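Local atomic coordinates of TIGR00725 family protein (PDB entry 1RCU), a protein that is of unknown function but belongs to the SLOG superfamily of Rossmann-like proteins, and so may bind a nucleotide-related ligand. Residues L72-V77 against P96-A101; K24-V29 against Q187-I192; I133-A138 against K166-R171. All coordinates share one frame; numbering follows the deposited sequence.

Interaction 1: L72-V77 against P96-A101; sequences LVSQGV and PYLSVA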
ATOM      1  N   LEU A  72      14.276  -8.523 -21.292  1.00 28.93           N
ATOM      2  CA  LEU A  72      14.645  -9.622 -22.170  1.00 28.25           C
ATOM      3  C   LEU A  72      13.640 -10.766 -22.176  1.00 28.35           C
ATOM      4  O   LEU A  72      13.331 -11.342 -23.228  1.00 28.15           O
ATOM      5  CB  LEU A  72      16.025 -10.139 -21.772  1.00 27.95           C
ATOM      6  CG  LEU A  72      17.112  -9.056 -21.823  1.00 27.65           C
ATOM      7  CD1 LEU A  72      18.391  -9.596 -21.214  1.00 28.22           C
ATOM      8  CD2 LEU A  72      17.342  -8.596 -23.263  1.00 25.89           C
ATOM      9  N   VAL A  73      13.123 -11.100 -20.999  1.00 27.18           N
ATOM     10  CA  VAL A  73      12.140 -12.157 -20.903  1.00 26.23           C
ATOM     11  C   VAL A  73      10.887 -11.682 -21.642  1.00 27.47           C
ATOM     12  O   VAL A  73      10.254 -12.458 -22.371  1.00 28.18           O
ATOM     13  CB  VAL A  73      11.833 -12.479 -19.434  1.00 23.42           C
ATOM     14  CG1 VAL A  73      10.484 -13.144 -19.312  1.00 22.69           C
ATOM     15  CG2 VAL A  73      12.923 -13.404 -18.887  1.00 20.78           C
ATOM     16  N   SER A  74      10.549 -10.406 -21.486  1.00 24.85           N
ATOM     17  CA  SER A  74       9.384  -9.866 -22.159  1.00 24.55           C
ATOM     18  C   SER A  74       9.550  -9.915 -23.681  1.00 25.60           C
ATOM     19  O   SER A  74       8.636 -10.287 -24.406  1.00 25.69           O
ATOM     20  CB  SER A  74       9.153  -8.442 -21.688  1.00 20.39           C
ATOM     21  OG  SER A  74       8.927  -8.421 -20.294  1.00 16.04           O
ATOM     22  N   GLN A  75      10.727  -9.529 -24.159  1.00 26.79           N
ATOM     23  CA  GLN A  75      11.001  -9.555 -25.592  1.00 27.80           C
ATOM     24  C   GLN A  75      10.762 -10.977 -26.090  1.00 26.74           C
ATOM     25  O   GLN A  75      10.141 -11.199 -27.128  1.00 25.05           O
ATOM     26  CB  GLN A  75      12.451  -9.165 -25.871  1.00 27.64           C
ATOM     27  CG  GLN A  75      12.807  -9.014 -27.344  1.00 29.42           C
ATOM     28  CD  GLN A  75      14.304  -8.834 -27.542  1.00 32.25           C
ATOM     29  OE1 GLN A  75      14.913  -7.939 -26.946  1.00 32.66           O
ATOM     30  NE2 GLN A  75      14.903  -9.679 -28.372  1.00 33.35           N
ATOM     31  N   GLY A  76      11.254 -11.942 -25.325  1.00 26.84           N
ATOM     32  CA  GLY A  76      11.094 -13.332 -25.701  1.00 26.87           C
ATOM     33  C   GLY A  76       9.650 -13.773 -25.766  1.00 27.63           C
ATOM     34  O   GLY A  76       9.275 -14.557 -26.640  1.00 27.41           O
ATOM     35  N   VAL A  77       8.832 -13.272 -24.848  1.00 27.93           N
ATOM     36  CA  VAL A  77       7.431 -13.643 -24.820  1.00 28.65           C
ATOM     37  C   VAL A  77       6.716 -13.043 -26.024  1.00 30.66           C
ATOM     38  O   VAL A  77       5.964 -13.729 -26.722  1.00 32.24           O
ATOM     39  CB  VAL A  77       6.744 -13.158 -23.529  1.00 28.63           C
ATOM     40  CG1 VAL A  77       5.263 -13.468 -23.598  1.00 27.43           C
ATOM     41  CG2 VAL A  77       7.368 -13.825 -22.311  1.00 26.71           C
ATOM     42  N   PRO A  96       9.565  -1.553 -23.423  1.00 37.35           N
ATOM     43  CA  PRO A  96       8.729  -1.541 -24.628  1.00 36.24           C
ATOM     44  C   PRO A  96       8.189  -2.862 -25.184  1.00 35.40           C
ATOM     45  O   PRO A  96       7.763  -2.914 -26.341  1.00 34.45           O
ATOM     46  CB  PRO A  96       9.610  -0.818 -25.640  1.00 36.06           C
ATOM     47  CG  PRO A  96      10.965  -1.310 -25.276  1.00 36.51           C
ATOM     48  CD  PRO A  96      10.952  -1.188 -23.756  1.00 36.97           C
ATOM     49  N   TYR A  97       8.177  -3.920 -24.382  1.00 34.28           N
ATOM     50  CA  TYR A  97       7.659  -5.189 -24.879  1.00 32.17           C
ATOM     51  C   TYR A  97       6.450  -5.641 -24.089  1.00 30.57           C
ATOM     52  O   TYR A  97       5.904  -6.707 -24.350  1.00 29.91           O
ATOM     53  CB  TYR A  97       8.731  -6.260 -24.804  1.00 34.74           C
ATOM     54  CG  TYR A  97       9.967  -5.949 -25.608  1.00 36.66           C
ATOM     55  CD1 TYR A  97       9.980  -6.095 -27.005  1.00 35.30           C
ATOM     56  CD2 TYR A  97      11.134  -5.505 -24.971  1.00 35.80           C
ATOM     57  CE1 TYR A  97      11.125  -5.811 -27.737  1.00 34.30           C
ATOM     58  CE2 TYR A  97      12.276  -5.210 -25.700  1.00 35.54           C
ATOM     59  CZ  TYR A  97      12.267  -5.368 -27.075  1.00 35.32           C
ATOM     60  OH  TYR A  97      13.404  -5.068 -27.778  1.00 35.92           O
ATOM     61  N   LEU A  98       6.019  -4.817 -23.140  1.00 27.91           N
ATOM     62  CA  LEU A  98       4.885  -5.167 -22.312  1.00 26.80           C
ATOM     63  C   LEU A  98       3.567  -5.176 -23.087  1.00 26.88           C
ATOM     64  O   LEU A  98       3.245  -4.222 -23.798  1.00 28.02           O
ATOM     65  CB  LEU A  98       4.800  -4.211 -21.118  1.00 26.45           C
ATOM     66  CG  LEU A  98       5.952  -4.239 -20.115  1.00 25.31           C
ATOM     67  CD1 LEU A  98       5.709  -3.170 -19.060  1.00 25.69           C
ATOM     68  CD2 LEU A  98       6.064  -5.617 -19.480  1.00 26.57           C
ATOM     69  N   SER A  99       2.809  -6.263 -22.962  1.00 25.84           N
ATOM     70  CA  SER A  99       1.523  -6.358 -23.638  1.00 24.20           C
ATOM     71  C   SER A  99       0.612  -5.368 -22.937  1.00 23.31           C
ATOM     72  O   SER A  99      -0.183  -4.691 -23.567  1.00 25.63           O
ATOM     73  CB  SER A  99       0.937  -7.763 -23.507  1.00 24.03           C
ATOM     74  OG  SER A  99       1.776  -8.727 -24.114  1.00 23.91           O
ATOM     75  N   VAL A 100       0.743  -5.299 -21.622  1.00 22.02           N
ATOM     76  CA  VAL A 100      -0.031  -4.399 -20.787  1.00 20.91           C
ATOM     77  C   VAL A 100       0.934  -3.909 -19.712  1.00 20.41           C
ATOM     78  O   VAL A 100       1.688  -4.709 -19.169  1.00 19.63           O
ATOM     79  CB  VAL A 100      -1.183  -5.143 -20.066  1.00 22.09           C
ATOM     80  CG1 VAL A 100      -1.856  -4.229 -19.043  1.00 20.07           C
ATOM     81  CG2 VAL A 100      -2.178  -5.658 -21.087  1.00 22.68           C
ATOM     82  N   ALA A 101       0.913  -2.609 -19.425  1.00 19.36           N
ATOM     83  CA  ALA A 101       1.749  -2.012 -18.387  1.00 20.18           C
ATOM     84  C   ALA A 101       0.797  -1.537 -17.286  1.00 21.31           C
ATOM     85  O   ALA A 101      -0.102  -0.721 -17.531  1.00 20.30           O
ATOM     86  CB  ALA A 101       2.539  -0.821 -18.948  1.00 16.82           C
TER
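Ser74 OG, hydrogen-bonded to Met70 O one helical turn back and to Asn63 ND2, lies 4.1 Å from Leu98 CD2. On the same side chain, Ser74 CB packs against Tyr97 CB at 3.8 Å. The main meeting is between Gln75 and the Tyr97 ring. Gln75 CB sits almost exactly over the ring centre, 3.8 Å from the centroid and 3° off the normal, a CH-pi contact on one face. With CG anti to the backbone N (chi1 -174°) and the chain extended beyond it, Gln75 runs along this face in the direction the tyrosine points, and its CG comes 3.6 Å from Tyr97 CE1. The arrangement belongs to the Rossmann-like parallel sheet: helix 68-79 precedes strand 84-88, and the chain then returns past the helix to become strand 100-103, outermost in this chain. Tyr97 is thus laid on the helix just before that strand, touching Glu71 and Arg78 as well. The Gln75 amide is turned 44° from the ring plane; its NE2 is hydrogen-bonded to Glu79 OE2, while OE1 stands 3.3 Å from Tyr97 OH. Beyond the tyrosine, Ser99 and Val100 pair through their backbones with Val84 and Gly86.

Interaction 2: K24-V29 against Q187-I192; sequences KKVVVV and QIIEQI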
ATOM      1  N   LYS A  24      -2.447 -20.417 -16.784  1.00 59.67           N
ATOM      2  CA  LYS A  24      -1.429 -20.502 -15.738  1.00 54.74           C
ATOM      3  C   LYS A  24      -0.519 -19.274 -15.772  1.00 49.96           C
ATOM      4  O   LYS A  24       0.025 -18.913 -16.819  1.00 47.65           O
ATOM      5  CB  LYS A  24      -0.577 -21.758 -15.911  1.00 55.81           C
ATOM      6  CG  LYS A  24       0.090 -22.216 -14.630  1.00 56.58           C
ATOM      7  CD  LYS A  24       0.653 -23.618 -14.790  1.00 57.51           C
ATOM      8  CE  LYS A  24       0.268 -24.520 -13.629  1.00 57.66           C
ATOM      9  NZ  LYS A  24       0.695 -25.930 -13.878  1.00 59.01           N
ATOM     10  N   LYS A  25      -0.350 -18.647 -14.615  1.00 44.64           N
ATOM     11  CA  LYS A  25       0.459 -17.448 -14.507  1.00 39.83           C
ATOM     12  C   LYS A  25       1.838 -17.655 -13.881  1.00 36.67           C
ATOM     13  O   LYS A  25       1.942 -18.129 -12.749  1.00 36.20           O
ATOM     14  CB  LYS A  25      -0.275 -16.402 -13.670  1.00 39.16           C
ATOM     15  CG  LYS A  25      -1.479 -15.748 -14.297  1.00 39.81           C
ATOM     16  CD  LYS A  25      -1.956 -14.645 -13.362  1.00 43.17           C
ATOM     17  CE  LYS A  25      -3.213 -13.930 -13.859  1.00 45.39           C
ATOM     18  NZ  LYS A  25      -3.629 -12.784 -12.977  1.00 45.44           N
ATOM     19  N   VAL A  26       2.898 -17.302 -14.604  1.00 31.91           N
ATOM     20  CA  VAL A  26       4.221 -17.415 -14.008  1.00 29.19           C
ATOM     21  C   VAL A  26       4.846 -16.029 -13.919  1.00 27.20           C
ATOM     22  O   VAL A  26       4.799 -15.226 -14.863  1.00 25.87           O
ATOM     23  CB  VAL A  26       5.176 -18.391 -14.773  1.00 28.91           C
ATOM     24  CG1 VAL A  26       4.378 -19.507 -15.405  1.00 27.47           C
ATOM     25  CG2 VAL A  26       6.017 -17.653 -15.789  1.00 30.71           C
ATOM     26  N   VAL A  27       5.394 -15.746 -12.749  1.00 23.88           N
ATOM     27  CA  VAL A  27       6.041 -14.480 -12.483  1.00 22.97           C
ATOM     28  C   VAL A  27       7.549 -14.721 -12.594  1.00 22.97           C
ATOM     29  O   VAL A  27       8.057 -15.703 -12.051  1.00 22.62           O
ATOM     30  CB  VAL A  27       5.670 -13.993 -11.046  1.00 22.52           C
ATOM     31  CG1 VAL A  27       6.684 -12.987 -10.545  1.00 20.57           C
ATOM     32  CG2 VAL A  27       4.259 -13.382 -11.038  1.00 20.81           C
ATOM     33  N   VAL A  28       8.251 -13.866 -13.335  1.00 21.64           N
ATOM     34  CA  VAL A  28       9.696 -14.007 -13.453  1.00 22.12           C
ATOM     35  C   VAL A  28      10.333 -12.745 -12.891  1.00 20.57           C
ATOM     36  O   VAL A  28       9.899 -11.627 -13.183  1.00 20.22           O
ATOM     37  CB  VAL A  28      10.181 -14.256 -14.933  1.00 23.71           C
ATOM     38  CG1 VAL A  28       9.370 -15.384 -15.571  1.00 23.03           C
ATOM     39  CG2 VAL A  28      10.075 -12.994 -15.752  1.00 27.94           C
ATOM     40  N   VAL A  29      11.346 -12.940 -12.054  1.00 19.53           N
ATOM     41  CA  VAL A  29      12.062 -11.843 -11.422  1.00 18.01           C
ATOM     42  C   VAL A  29      13.564 -11.981 -11.695  1.00 19.45           C
ATOM     43  O   VAL A  29      14.058 -13.074 -11.954  1.00 19.56           O
ATOM     44  CB  VAL A  29      11.805 -11.830  -9.885  1.00 14.34           C
ATOM     45  CG1 VAL A  29      10.317 -11.708  -9.609  1.00 10.61           C
ATOM     46  CG2 VAL A  29      12.346 -13.086  -9.258  1.00  8.87           C
ATOM     47  N   GLN A 187       9.772 -27.661 -17.212  1.00 34.15           N
ATOM     48  CA  GLN A 187       9.430 -29.030 -16.922  1.00 36.84           C
ATOM     49  C   GLN A 187       8.890 -29.122 -15.497  1.00 36.55           C
ATOM     50  O   GLN A 187       7.913 -29.814 -15.225  1.00 36.97           O
ATOM     51  CB  GLN A 187      10.693 -29.860 -17.088  1.00 39.89           C
ATOM     52  CG  GLN A 187      10.523 -31.335 -17.060  1.00 43.84           C
ATOM     53  CD  GLN A 187      11.847 -32.036 -17.305  1.00 46.24           C
ATOM     54  OE1 GLN A 187      12.500 -31.805 -18.328  1.00 47.69           O
ATOM     55  NE2 GLN A 187      12.262 -32.878 -16.360  1.00 46.78           N
ATOM     56  N   ILE A 188       9.540 -28.406 -14.594  1.00 35.45           N
ATOM     57  CA  ILE A 188       9.147 -28.367 -13.192  1.00 35.23           C
ATOM     58  C   ILE A 188       7.788 -27.664 -13.032  1.00 36.94           C
ATOM     59  O   ILE A 188       6.957 -28.072 -12.220  1.00 36.62           O
ATOM     60  CB  ILE A 188      10.238 -27.631 -12.373  1.00 34.80           C
ATOM     61  CG1 ILE A 188      11.530 -28.439 -12.405  1.00 33.54           C
ATOM     62  CG2 ILE A 188       9.810 -27.451 -10.942  1.00 33.11           C
ATOM     63  CD1 ILE A 188      12.732 -27.700 -11.865  1.00 35.01           C
ATOM     64  N   ILE A 189       7.558 -26.609 -13.812  1.00 38.99           N
ATOM     65  CA  ILE A 189       6.290 -25.882 -13.753  1.00 41.15           C
ATOM     66  C   ILE A 189       5.164 -26.811 -14.184  1.00 43.18           C
ATOM     67  O   ILE A 189       4.102 -26.825 -13.573  1.00 43.36           O
ATOM     68  CB  ILE A 189       6.278 -24.662 -14.702  1.00 40.73           C
ATOM     69  CG1 ILE A 189       7.344 -23.651 -14.274  1.00 40.53           C
ATOM     70  CG2 ILE A 189       4.900 -24.014 -14.705  1.00 40.27           C
ATOM     71  CD1 ILE A 189       7.568 -22.517 -15.278  1.00 39.62           C
ATOM     72  N   GLU A 190       5.394 -27.568 -15.254  1.00 46.11           N
ATOM     73  CA  GLU A 190       4.391 -28.500 -15.747  1.00 49.00           C
ATOM     74  C   GLU A 190       4.119 -29.545 -14.671  1.00 50.07           C
ATOM     75  O   GLU A 190       2.971 -29.877 -14.383  1.00 49.85           O
ATOM     76  CB  GLU A 190       4.874 -29.152 -17.049  1.00 50.32           C
ATOM     77  CG  GLU A 190       5.040 -28.155 -18.187  1.00 52.59           C
ATOM     78  CD  GLU A 190       5.514 -28.798 -19.478  1.00 53.29           C
ATOM     79  OE1 GLU A 190       6.591 -29.430 -19.480  1.00 54.50           O
ATOM     80  OE2 GLU A 190       4.817 -28.663 -20.504  1.00 55.42           O
ATOM     81  N   GLN A 191       5.189 -30.037 -14.060  1.00 52.01           N
ATOM     82  CA  GLN A 191       5.090 -31.020 -12.989  1.00 54.39           C
ATOM     83  C   GLN A 191       4.369 -30.392 -11.790  1.00 55.82           C
ATOM     84  O   GLN A 191       4.333 -30.963 -10.704  1.00 55.07           O
ATOM     85  CB  GLN A 191       6.498 -31.465 -12.558  1.00 56.20           C
ATOM     86  CG  GLN A 191       7.277 -32.283 -13.602  1.00 59.56           C
ATOM     87  CD  GLN A 191       8.748 -32.497 -13.220  1.00 60.41           C
ATOM     88  OE1 GLN A 191       9.058 -32.970 -12.129  1.00 60.88           O
ATOM     89  NE2 GLN A 191       9.654 -32.156 -14.132  1.00 60.89           N
ATOM     90  N   ILE A 192       3.786 -29.216 -12.017  1.00 58.50           N
ATOM     91  CA  ILE A 192       3.093 -28.431 -10.988  1.00 59.99           C
ATOM     92  C   ILE A 192       4.022 -28.160  -9.805  1.00 61.88           C
ATOM     93  O   ILE A 192       4.569 -27.039  -9.711  1.00 62.05           O
ATOM     94  CB  ILE A 192       1.811 -29.136 -10.439  1.00 59.71           C
ATOM     95  CG1 ILE A 192       0.647 -28.962 -11.419  1.00 60.94           C
ATOM     96  CG2 ILE A 192       1.424 -28.551  -9.074  1.00 58.21           C
ATOM     97  CD1 ILE A 192       0.718 -29.859 -12.630  1.00 61.07           C
TER
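Val26 and Ile189 meet by their methyl groups, Val26 CG1 lying 4.4 Å from Ile189 CD1, at the start of the central strand 25-30 of the parallel sheet. Two residues earlier Lys24 reaches for the same helix. A near-trans chi1 (-157°), followed by a near-trans chi2, sends the chain toward the helix and brings Lys24 CD 4.3 Å from Ile189 CG2. The bend at chi3 then directs CE and the ammonium end: Lys24 NZ comes 3.5 Å from Ile189 O, a near approach and not a hydrogen bond. Ile192, the last modelled residue, also lies close to the lysine, but its place is doubtful. Behind this first shell, Ile189 rests also on Val121 of the adjacent strand, and Val26 packs on Val121 and on Leu54, so that helices 44-56 and 182-190 cover the sheet together here. Lys24 and Val26 pair through their backbones with Leu60, and Lys24 lies against Tyr59 and Asp120. The helix ends as Gln191 N bonds to Gln187 O at 3.0 Å. The apolar contact joins the helix to the sheet, whereas the lysine, at the partly exposed margin, brings its ammonium to the carbonyl end of helix 182-190, where a positive charge would be expected to interact favourably with the helix dipole.

Interaction 3: I133-A138 against K166-R171; sequences IEILGA and KYLDNR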
ATOM      1  N   ILE A 133      14.285 -10.179  -2.155  1.00 17.20           N
ATOM      2  CA  ILE A 133      13.083  -9.880  -1.395  1.00 16.96           C
ATOM      3  C   ILE A 133      11.889 -10.580  -2.035  1.00 18.56           C
ATOM      4  O   ILE A 133      10.995 -11.071  -1.334  1.00 17.84           O
ATOM      5  CB  ILE A 133      12.825  -8.352  -1.352  1.00 15.74           C
ATOM      6  CG1 ILE A 133      13.914  -7.673  -0.525  1.00 14.95           C
ATOM      7  CG2 ILE A 133      11.440  -8.063  -0.778  1.00 14.10           C
ATOM      8  CD1 ILE A 133      13.850  -6.164  -0.545  1.00 15.13           C
ATOM      9  N   GLU A 134      11.882 -10.623  -3.366  1.00 18.14           N
ATOM     10  CA  GLU A 134      10.806 -11.284  -4.095  1.00 18.63           C
ATOM     11  C   GLU A 134      10.824 -12.803  -3.917  1.00 17.66           C
ATOM     12  O   GLU A 134       9.768 -13.419  -3.809  1.00 18.21           O
ATOM     13  CB  GLU A 134      10.871 -10.907  -5.585  1.00 17.69           C
ATOM     14  CG  GLU A 134      10.597  -9.427  -5.775  1.00 21.17           C
ATOM     15  CD  GLU A 134      10.877  -8.928  -7.167  1.00 22.91           C
ATOM     16  OE1 GLU A 134      11.786  -9.464  -7.830  1.00 25.89           O
ATOM     17  OE2 GLU A 134      10.192  -7.981  -7.593  1.00 25.09           O
ATOM     18  N   ILE A 135      12.018 -13.393  -3.901  1.00 16.33           N
ATOM     19  CA  ILE A 135      12.172 -14.830  -3.727  1.00 16.45           C
ATOM     20  C   ILE A 135      11.660 -15.193  -2.321  1.00 17.19           C
ATOM     21  O   ILE A 135      10.873 -16.124  -2.156  1.00 15.26           O
ATOM     22  CB  ILE A 135      13.672 -15.257  -3.900  1.00 17.31           C
ATOM     23  CG1 ILE A 135      14.095 -15.117  -5.372  1.00 15.56           C
ATOM     24  CG2 ILE A 135      13.872 -16.681  -3.414  1.00 13.17           C
ATOM     25  CD1 ILE A 135      15.612 -15.245  -5.596  1.00 13.83           C
ATOM     26  N   LEU A 136      12.101 -14.445  -1.312  1.00 18.48           N
ATOM     27  CA  LEU A 136      11.684 -14.692   0.068  1.00 19.71           C
ATOM     28  C   LEU A 136      10.195 -14.418   0.243  1.00 22.29           C
ATOM     29  O   LEU A 136       9.487 -15.171   0.947  1.00 22.31           O
ATOM     30  CB  LEU A 136      12.499 -13.831   1.048  1.00 19.42           C
ATOM     31  CG  LEU A 136      13.752 -14.484   1.676  1.00 22.04           C
ATOM     32  CD1 LEU A 136      14.647 -15.094   0.625  1.00 21.38           C
ATOM     33  CD2 LEU A 136      14.517 -13.441   2.485  1.00 22.55           C
ATOM     34  N   GLY A 137       9.730 -13.353  -0.411  1.00 21.87           N
ATOM     35  CA  GLY A 137       8.333 -12.968  -0.346  1.00 21.50           C
ATOM     36  C   GLY A 137       7.463 -14.040  -0.963  1.00 20.36           C
ATOM     37  O   GLY A 137       6.432 -14.406  -0.398  1.00 20.80           O
ATOM     38  N   ALA A 138       7.887 -14.544  -2.119  1.00 19.01           N
ATOM     39  CA  ALA A 138       7.158 -15.597  -2.823  1.00 19.94           C
ATOM     40  C   ALA A 138       6.913 -16.778  -1.888  1.00 20.38           C
ATOM     41  O   ALA A 138       5.807 -17.331  -1.817  1.00 21.40           O
ATOM     42  CB  ALA A 138       7.955 -16.054  -4.058  1.00 19.23           C
ATOM     43  N   LYS A 166      15.529 -27.391   0.503  1.00 28.39           N
ATOM     44  CA  LYS A 166      14.295 -26.975  -0.155  1.00 27.82           C
ATOM     45  C   LYS A 166      13.585 -25.767   0.439  1.00 25.59           C
ATOM     46  O   LYS A 166      12.795 -25.117  -0.243  1.00 25.78           O
ATOM     47  CB  LYS A 166      13.286 -28.139  -0.156  1.00 29.52           C
ATOM     48  CG  LYS A 166      13.740 -29.416  -0.848  1.00 30.28           C
ATOM     49  CD  LYS A 166      12.703 -30.537  -0.719  1.00 30.38           C
ATOM     50  CE  LYS A 166      12.517 -30.982   0.719  1.00 31.16           C
ATOM     51  NZ  LYS A 166      13.747 -31.632   1.297  1.00 33.61           N
ATOM     52  N   TYR A 167      13.858 -25.462   1.701  1.00 24.14           N
ATOM     53  CA  TYR A 167      13.131 -24.381   2.360  1.00 25.30           C
ATOM     54  C   TYR A 167      13.866 -23.128   2.822  1.00 24.09           C
ATOM     55  O   TYR A 167      15.075 -23.157   3.054  1.00 22.76           O
ATOM     56  CB  TYR A 167      12.330 -24.974   3.530  1.00 25.94           C
ATOM     57  CG  TYR A 167      11.508 -26.179   3.136  1.00 27.36           C
ATOM     58  CD1 TYR A 167      10.329 -26.040   2.410  1.00 29.95           C
ATOM     59  CD2 TYR A 167      11.944 -27.467   3.445  1.00 27.75           C
ATOM     60  CE1 TYR A 167       9.602 -27.161   1.989  1.00 31.91           C
ATOM     61  CE2 TYR A 167      11.229 -28.588   3.045  1.00 29.56           C
ATOM     62  CZ  TYR A 167      10.068 -28.436   2.316  1.00 31.90           C
ATOM     63  OH  TYR A 167       9.402 -29.565   1.884  1.00 33.73           O
ATOM     64  N   LEU A 168      13.103 -22.035   2.949  1.00 24.56           N
ATOM     65  CA  LEU A 168      13.640 -20.750   3.378  1.00 25.59           C
ATOM     66  C   LEU A 168      13.366 -20.358   4.831  1.00 26.71           C
ATOM     67  O   LEU A 168      13.791 -19.281   5.259  1.00 26.12           O
ATOM     68  CB  LEU A 168      13.165 -19.628   2.455  1.00 25.20           C
ATOM     69  CG  LEU A 168      14.123 -19.083   1.377  1.00 24.70           C
ATOM     70  CD1 LEU A 168      15.452 -19.780   1.450  1.00 20.69           C
ATOM     71  CD2 LEU A 168      13.509 -19.228  -0.004  1.00 20.38           C
ATOM     72  N   ASP A 169      12.638 -21.203   5.569  1.00 28.41           N
ATOM     73  CA  ASP A 169      12.359 -20.997   7.007  1.00 30.42           C
ATOM     74  C   ASP A 169      11.730 -22.251   7.617  1.00 31.38           C
ATOM     75  O   ASP A 169      11.164 -23.083   6.904  1.00 31.28           O
ATOM     76  CB  ASP A 169      11.511 -19.735   7.280  1.00 30.03           C
ATOM     77  CG  ASP A 169      10.003 -19.982   7.287  1.00 30.22           C
ATOM     78  OD1 ASP A 169       9.271 -19.051   7.704  1.00 29.51           O
ATOM     79  OD2 ASP A 169       9.533 -21.055   6.866  1.00 30.68           O
ATOM     80  N   ASN A 170      11.827 -22.390   8.934  1.00 31.18           N
ATOM     81  CA  ASN A 170      11.333 -23.594   9.600  1.00 32.39           C
ATOM     82  C   ASN A 170       9.848 -23.948   9.580  1.00 32.12           C
ATOM     83  O   ASN A 170       9.432 -24.888  10.250  1.00 32.96           O
ATOM     84  CB  ASN A 170      11.857 -23.614  11.037  1.00 32.48           C
ATOM     85  CG  ASN A 170      13.367 -23.695  11.089  1.00 33.04           C
ATOM     86  OD1 ASN A 170      14.021 -22.914  11.776  1.00 33.36           O
ATOM     87  ND2 ASN A 170      13.932 -24.634  10.347  1.00 32.58           N
ATOM     88  N   ARG A 171       9.058 -23.218   8.808  1.00 31.53           N
ATOM     89  CA  ARG A 171       7.641 -23.512   8.713  1.00 31.71           C
ATOM     90  C   ARG A 171       7.437 -24.246   7.397  1.00 30.94           C
ATOM     91  O   ARG A 171       6.334 -24.686   7.075  1.00 29.78           O
ATOM     92  CB  ARG A 171       6.827 -22.214   8.751  1.00 33.90           C
ATOM     93  CG  ARG A 171       7.034 -21.395  10.016  1.00 38.05           C
ATOM     94  CD  ARG A 171       5.794 -20.577  10.365  1.00 43.01           C
ATOM     95  NE  ARG A 171       6.092 -19.478  11.292  1.00 46.35           N
ATOM     96  CZ  ARG A 171       6.714 -18.354  10.938  1.00 45.35           C
ATOM     97  NH1 ARG A 171       7.105 -18.169   9.678  1.00 44.30           N
ATOM     98  NH2 ARG A 171       6.952 -17.416  11.845  1.00 44.87           N
TER
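Where helix 129-140 meets its counterpart in the third subunit, the loop leading to strand 176-179 inserts Leu168 against the helix. The contact is small and wholly apolar. Leu136 CD1 lies 4.1 Å from Leu168 CG, the two leucines crossing at about a right angle, and Ile135 CG2 touches Leu168 CD2 at 4.3 Å. In Leu168 a chi1 of -101° and a chi2 near 0° place CG and CD2 against the helix. Tyr139 and Leu162 also pack on Leu168, while Leu136 meets Leu136 of the third subunit. Asp169 OD2 accepts from Arg171 N at 2.9 Å in an Asx turn, the donor lying 62° out of the carboxylate plane; Tyr139 OH is hydrogen-bonded to the same oxygen, tying loop to helix. Asp169 OD1 forms a salt bridge with Arg171 NH1 at 3.1 Å and is bonded to Ile129 N of the third subunit, whose Trp154 NE1 is bonded to Leu168 O. The buried carboxylate is therefore gripped through both oxygens; the arginine and the N-terminal end of the partner's helix 129-140 would be expected to stabilise its negative charge, an effect probably offset in part by Glu128 of the third subunit, which packs on Asp169 and Arg171.

Interactions 1 and 3 lie on opposite sides of the chain's centre, their own centres about 27 Å apart, and do not touch. Interaction 2 stands between them, its centre about 17 Å from the centre of each, and its central strand meets both: Val28 packs on Val73 of segment 72-77, and Val29 lies against Glu134 of segment 133-138. Interactions 1 and 2 both reach the one parallel sheet, the first through the loop that leads into the outermost strand, the second at the middle strand, and both are partly buried. Interaction 3 is buried and apolar across its segments, at a subunit interface. An aromatic face does the work in the first, aliphatic branches in the third, and in the second these together with a lysine.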